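Local atomic coordinates of peptide methionine sulfoxide reductase MsrA (Corynebacterium diphtheriae, PDB entry 4D7L), a protein that reduces the S epimer of methionine sulfoxide in proteins, and the free amino acid, back to methionine, and so probably repairs oxidatively damaged proteins. Residues G62-W74 with T153-N165. Numbering follows the deposited sequence.
With CAC (cacodylate ion), chain D; PGE (triethylene glycol), chain K.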
loop_
_atom_site.group_PDB
_atom_site.type_symbol
_atom_site.label_atom_id
_atom_site.label_comp_id
_atom_site.label_asym_id
_atom_site.label_seq_id
_atom_site.Cartn_x
_atom_site.Cartn_y
_atom_site.Cartn_z
ATOM N N GLY A 62 20.591 -8.062 -2.007
ATOM C CA GLY A 62 20.114 -9.068 -1.083
ATOM C C GLY A 62 18.719 -8.842 -0.522
ATOM O O GLY A 62 18.225 -9.674 0.228
ATOM N N THR A 63 18.098 -7.704 -0.824
ATOM C CA THR A 63 16.748 -7.462 -0.360
ATOM C C THR A 63 15.666 -7.931 -1.360
ATOM O O THR A 63 15.941 -8.166 -2.537
ATOM C CB THR A 63 16.548 -5.963 -0.046
ATOM O OG1 THR A 63 16.792 -5.181 -1.219
ATOM C CG2 THR A 63 17.499 -5.533 1.056
ATOM N N GLU A 64 14.433 -8.054 -0.872
ATOM C CA GLU A 64 13.271 -8.316 -1.710
ATOM C C GLU A 64 12.291 -7.168 -1.502
ATOM O O GLU A 64 12.424 -6.417 -0.525
ATOM C CB GLU A 64 12.650 -9.671 -1.359
ATOM C CG GLU A 64 13.573 -10.873 -1.704
ATOM C CD GLU A 64 13.047 -12.251 -1.218
ATOM O OE1 GLU A 64 11.955 -12.330 -0.592
ATOM O OE2 GLU A 64 13.746 -13.269 -1.459
ATOM N N THR A 65 11.318 -7.035 -2.406
ATOM C CA THR A 65 10.300 -5.991 -2.308
ATOM C C THR A 65 8.901 -6.587 -2.416
ATOM O O THR A 65 8.660 -7.475 -3.247
ATOM C CB THR A 65 10.470 -4.930 -3.413
ATOM O OG1 THR A 65 11.782 -4.364 -3.341
ATOM C CG2 THR A 65 9.417 -3.812 -3.251
ATOM N N ILE A 66 7.995 -6.123 -1.553
ATOM C CA ILE A 66 6.567 -6.399 -1.706
ATOM C C ILE A 66 5.790 -5.081 -1.599
ATOM O O ILE A 66 6.187 -4.164 -0.871
ATOM C CB ILE A 66 6.073 -7.442 -0.662
ATOM C CG1 ILE A 66 4.626 -7.886 -0.938
ATOM C CG2 ILE A 66 6.298 -6.947 0.794
ATOM C CD1 ILE A 66 4.120 -8.943 0.089
ATOM N N TYR A 67 4.703 -4.975 -2.359
ATOM C CA TYR A 67 3.889 -3.766 -2.389
ATOM C C TYR A 67 2.553 -4.035 -1.719
ATOM O O TYR A 67 1.823 -4.935 -2.123
ATOM C CB TYR A 67 3.667 -3.293 -3.836
ATOM C CG TYR A 67 4.954 -2.932 -4.528
ATOM C CD1 TYR A 67 5.682 -3.899 -5.209
ATOM C CD2 TYR A 67 5.469 -1.636 -4.464
ATOM C CE1 TYR A 67 6.885 -3.591 -5.840
ATOM C CE2 TYR A 67 6.675 -1.316 -5.096
ATOM C CZ TYR A 67 7.371 -2.303 -5.781
ATOM O OH TYR A 67 8.553 -2.011 -6.399
ATOM N N ILE A 68 2.229 -3.246 -0.701
ATOM C CA ILE A 68 1.087 -3.549 0.152
ATOM C C ILE A 68 0.074 -2.431 0.168
ATOM O O ILE A 68 0.430 -1.268 0.426
ATOM C CB ILE A 68 1.555 -3.800 1.605
ATOM C CG1 ILE A 68 2.547 -4.965 1.642
ATOM C CG2 ILE A 68 0.358 -4.053 2.543
ATOM C CD1 ILE A 68 1.943 -6.252 1.198
ATOM N N GLY A 69 -1.186 -2.776 -0.071
ATOM C CA GLY A 69 -2.256 -1.799 0.060
ATOM C C GLY A 69 -3.250 -2.218 1.129
ATOM O O GLY A 69 -3.920 -3.245 0.993
ATOM N N ILE A 70 -3.338 -1.452 2.214
ATOM C CA ILE A 70 -4.284 -1.814 3.269
ATOM C C ILE A 70 -5.054 -0.598 3.745
ATOM O O ILE A 70 -5.553 -0.579 4.866
ATOM C CB ILE A 70 -3.567 -2.471 4.485
ATOM C CG1 ILE A 70 -2.481 -1.536 5.029
ATOM C CG2 ILE A 70 -2.941 -3.791 4.089
ATOM C CD1 ILE A 70 -1.890 -1.982 6.383
ATOM N N GLY A 71 -5.175 0.407 2.886
ATOM C CA GLY A 71 -5.885 1.620 3.258
ATOM C C GLY A 71 -4.934 2.797 3.401
ATOM O O GLY A 71 -3.905 2.828 2.733
ATOM N N CYS A 72 -5.287 3.763 4.251
ATOM C CA CYS A 72 -4.478 4.981 4.424
ATOM C C CYS A 72 -2.999 4.647 4.531
ATOM O O CYS A 72 -2.566 3.992 5.489
ATOM C CB CYS A 72 -4.921 5.749 5.668
ATOM S SG CYS A 72 -3.782 7.109 6.100
ATOM N N TYR A 73 -2.217 5.037 3.520
ATOM C CA TYR A 73 -0.819 4.587 3.550
ATOM C C TYR A 73 0.068 5.221 4.650
ATOM O O TYR A 73 1.166 4.746 4.884
ATOM C CB TYR A 73 -0.100 4.684 2.193
ATOM C CG TYR A 73 -0.132 5.984 1.413
ATOM C CD1 TYR A 73 0.021 7.210 2.050
ATOM C CD2 TYR A 73 -0.011 5.952 0.023
ATOM C CE1 TYR A 73 0.080 8.393 1.322
ATOM C CE2 TYR A 73 0.084 7.117 -0.717
ATOM C CZ TYR A 73 0.135 8.337 -0.062
ATOM O OH TYR A 73 0.249 9.500 -0.800
ATOM N N TRP A 74 -0.344 6.324 5.282
ATOM C CA TRP A 74 0.487 6.896 6.339
ATOM C C TRP A 74 0.642 5.906 7.492
ATOM O O TRP A 74 1.745 5.655 7.965
ATOM C CB TRP A 74 -0.121 8.172 6.893
ATOM C CG TRP A 74 -0.224 9.304 5.931
ATOM C CD1 TRP A 74 0.470 9.490 4.759
ATOM C CD2 TRP A 74 -1.099 10.413 6.072
ATOM N NE1 TRP A 74 0.071 10.680 4.164
ATOM C CE2 TRP A 74 -0.891 11.261 4.958
ATOM C CE3 TRP A 74 -2.040 10.784 7.045
ATOM C CZ2 TRP A 74 -1.582 12.458 4.801
ATOM C CZ3 TRP A 74 -2.737 11.981 6.885
ATOM C CH2 TRP A 74 -2.503 12.802 5.771
ATOM N N THR A 153 -11.833 3.824 -4.351
ATOM C CA THR A 153 -11.028 2.743 -4.909
ATOM C C THR A 153 -9.564 2.843 -4.510
ATOM O O THR A 153 -8.841 1.848 -4.563
ATOM C CB THR A 153 -11.110 2.740 -6.440
ATOM O OG1 THR A 153 -10.679 4.023 -6.915
ATOM C CG2 THR A 153 -12.563 2.478 -6.868
ATOM N N GLN A 154 -9.109 4.030 -4.114
ATOM C CA GLN A 154 -7.690 4.174 -3.749
ATOM C C GLN A 154 -7.402 3.598 -2.359
ATOM O O GLN A 154 -6.259 3.588 -1.925
ATOM C CB GLN A 154 -7.227 5.650 -3.807
ATOM C CG GLN A 154 -7.746 6.585 -2.667
ATOM C CD GLN A 154 -9.058 7.256 -3.029
ATOM O OE1 GLN A 154 -9.867 6.676 -3.740
ATOM N NE2 GLN A 154 -9.280 8.479 -2.525
ATOM N N TYR A 155 -8.425 3.079 -1.684
ATOM C CA TYR A 155 -8.205 2.475 -0.368
ATOM C C TYR A 155 -8.379 0.958 -0.392
ATOM O O TYR A 155 -8.386 0.321 0.666
ATOM C CB TYR A 155 -9.157 3.092 0.671
ATOM C CG TYR A 155 -8.893 4.569 0.825
ATOM C CD1 TYR A 155 -7.720 5.015 1.420
ATOM C CD2 TYR A 155 -9.793 5.511 0.335
ATOM C CE1 TYR A 155 -7.439 6.361 1.532
ATOM C CE2 TYR A 155 -9.541 6.860 0.458
ATOM C CZ TYR A 155 -8.348 7.280 1.054
ATOM O OH TYR A 155 -8.065 8.622 1.164
ATOM N N ARG A 156 -8.511 0.379 -1.587
ATOM C CA ARG A 156 -8.777 -1.064 -1.678
ATOM C C ARG A 156 -7.570 -1.913 -1.257
ATOM O O ARG A 156 -6.423 -1.478 -1.328
ATOM C CB ARG A 156 -9.215 -1.453 -3.103
ATOM C CG ARG A 156 -8.122 -1.372 -4.207
ATOM C CD ARG A 156 -8.803 -1.576 -5.580
ATOM N NE ARG A 156 -7.873 -1.661 -6.709
ATOM C CZ ARG A 156 -7.412 -0.609 -7.388
ATOM N NH1 ARG A 156 -7.741 0.621 -7.006
ATOM N NH2 ARG A 156 -6.592 -0.781 -8.429
ATOM N N SER A 157 -7.849 -3.144 -0.838
ATOM C CA SER A 157 -6.815 -4.071 -0.372
ATOM C C SER A 157 -6.014 -4.622 -1.550
ATOM O O SER A 157 -6.610 -4.973 -2.576
ATOM C CB SER A 157 -7.484 -5.219 0.394
ATOM O OG SER A 157 -6.527 -6.133 0.896
ATOM N N ALA A 158 -4.684 -4.676 -1.433
ATOM C CA ALA A 158 -3.867 -5.193 -2.537
ATOM C C ALA A 158 -2.523 -5.742 -2.076
ATOM O O ALA A 158 -1.961 -5.307 -1.058
ATOM C CB ALA A 158 -3.642 -4.101 -3.620
ATOM N N ILE A 159 -2.028 -6.715 -2.833
ATOM C CA ILE A 159 -0.642 -7.163 -2.737
ATOM C C ILE A 159 -0.091 -7.244 -4.156
ATOM O O ILE A 159 -0.576 -8.041 -4.969
ATOM C CB ILE A 159 -0.500 -8.537 -2.060
ATOM C CG1 ILE A 159 -1.075 -8.510 -0.640
ATOM C CG2 ILE A 159 0.989 -8.955 -2.009
ATOM C CD1 ILE A 159 -1.224 -9.899 -0.017
ATOM N N TYR A 160 0.906 -6.421 -4.475
ATOM C CA TYR A 160 1.566 -6.546 -5.784
ATOM C C TYR A 160 2.976 -7.076 -5.581
ATOM O O TYR A 160 3.690 -6.618 -4.704
ATOM C CB TYR A 160 1.603 -5.203 -6.529
ATOM C CG TYR A 160 0.229 -4.541 -6.657
ATOM C CD1 TYR A 160 -0.879 -5.266 -7.097
ATOM C CD2 TYR A 160 0.050 -3.199 -6.324
ATOM C CE1 TYR A 160 -2.155 -4.663 -7.207
ATOM C CE2 TYR A 160 -1.207 -2.590 -6.426
ATOM C CZ TYR A 160 -2.290 -3.328 -6.863
ATOM O OH TYR A 160 -3.506 -2.734 -6.950
ATOM N N THR A 161 3.374 -8.052 -6.387
ATOM C CA THR A 161 4.660 -8.702 -6.171
ATOM C C THR A 161 5.730 -8.288 -7.193
ATOM O O THR A 161 5.434 -7.727 -8.252
ATOM C CB THR A 161 4.493 -10.225 -6.184
ATOM O OG1 THR A 161 3.928 -10.635 -7.435
ATOM C CG2 THR A 161 3.573 -10.663 -5.049
ATOM N N ALA A 162 6.989 -8.527 -6.848
ATOM C CA ALA A 162 8.097 -8.075 -7.679
ATOM C C ALA A 162 9.236 -9.090 -7.691
ATOM O O ALA A 162 9.258 -10.038 -6.902
ATOM C CB ALA A 162 8.611 -6.717 -7.184
ATOM N N GLY A 163 10.202 -8.871 -8.570
ATOM C CA GLY A 163 11.374 -9.731 -8.615
ATOM C C GLY A 163 11.238 -10.880 -9.589
ATOM O O GLY A 163 10.221 -11.017 -10.269
ATOM N N PRO A 164 12.283 -11.704 -9.682
ATOM C CA PRO A 164 12.332 -12.780 -10.679
ATOM C C PRO A 164 11.280 -13.868 -10.457
ATOM O O PRO A 164 10.947 -14.598 -11.390
ATOM C CB PRO A 164 13.741 -13.358 -10.514
ATOM C CG PRO A 164 14.234 -12.865 -9.188
ATOM C CD PRO A 164 13.534 -11.566 -8.918
ATOM N N ASN A 165 10.782 -13.987 -9.232
ATOM C CA ASN A 165 9.752 -14.969 -8.934
ATOM C C ASN A 165 8.398 -14.319 -8.660
ATOM O O ASN A 165 7.600 -14.873 -7.912
ATOM C CB ASN A 165 10.173 -15.843 -7.753
ATOM C CG ASN A 165 11.384 -16.687 -8.073
ATOM O OD1 ASN A 165 12.511 -16.296 -7.800
ATOM N ND2 ASN A 165 11.155 -17.840 -8.677
HETATM AS AS CAC D . -4.780 9.465 3.177
HETATM O O1 CAC D . -5.352 9.489 1.533
HETATM O O2 CAC D . -5.647 8.254 4.075
HETATM C C1 CAC D . -5.074 11.223 3.997
HETATM C C2 CAC D . -2.863 9.047 3.195
HETATM C C1 PGE K . 14.255 -5.978 -5.220
HETATM O O1 PGE K . 14.287 -5.570 -3.863
HETATM C C2 PGE K . 12.879 -6.530 -5.543
HETATM O O2 PGE K . 12.657 -6.557 -6.939
HETATM O O HOH W 1 7.067 -9.453 -4.118
HETATM O O HOH W 2 11.389 -8.993 -4.603
HETATM O O HOH W 3 -4.786 0.630 0.100
#
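Tyr67 and Tyr160 form a hydrogen-bonded antiparallel pair, each backbone N donating to the other's carbonyl, with Tyr67 N 3.0 Å from Tyr160 O. Two residues on, Gly69 and Ala158 repeat the exchange, and Gly69 N reaches Ala158 O at 2.8 Å in a nearly straight bond (171° at the hydrogen). Small residues suit this close pair, whose CA atoms are 4.6 Å apart. The isoleucines fill the opposite face of the sheet. Ile159 crosses Ile66, CG2 to CD1 at 3.8 Å, and lies alongside Ile68; Val132 of helix 128-137 touches both Ile66 and Ile159. On the tyrosine face, CG of Tyr67 stands beside its own backbone N (chi1 -62°), which sets the ring edge-on to Tyr160 O and brings CE1 to 3.8 Å from Ala162 CB. The hydroxyl of Tyr160 leads away to Glu195.

Outside this tight centre, water joins the strands. Toward Ala162 one molecule accepts from Ala162 N and donates to Thr65 O (2.7 Å), and a second accepts from Thr65 N; Thr65 OG1 is hydrogen-bonded to a triethylene glycol. At the other end a water links Gly71 N to Arg156 O, where the positive phi of Gly71 favours glycine. The Tyr155 ring edge lies near Cys72 N, and Tyr155 OH donates to cacodylate O1 (2.9 Å); the ion's O2 lies near Cys72 SG, its methyl C2 over one face of Trp74. A central strand leading through a glycine loop to a cysteine at a helix N-cap is characteristic of the MsrA alpha/beta fold; Cys72, the predicted catalytic residue, has two conformers here, and its disulfide with Cys226 is seen in this crystal.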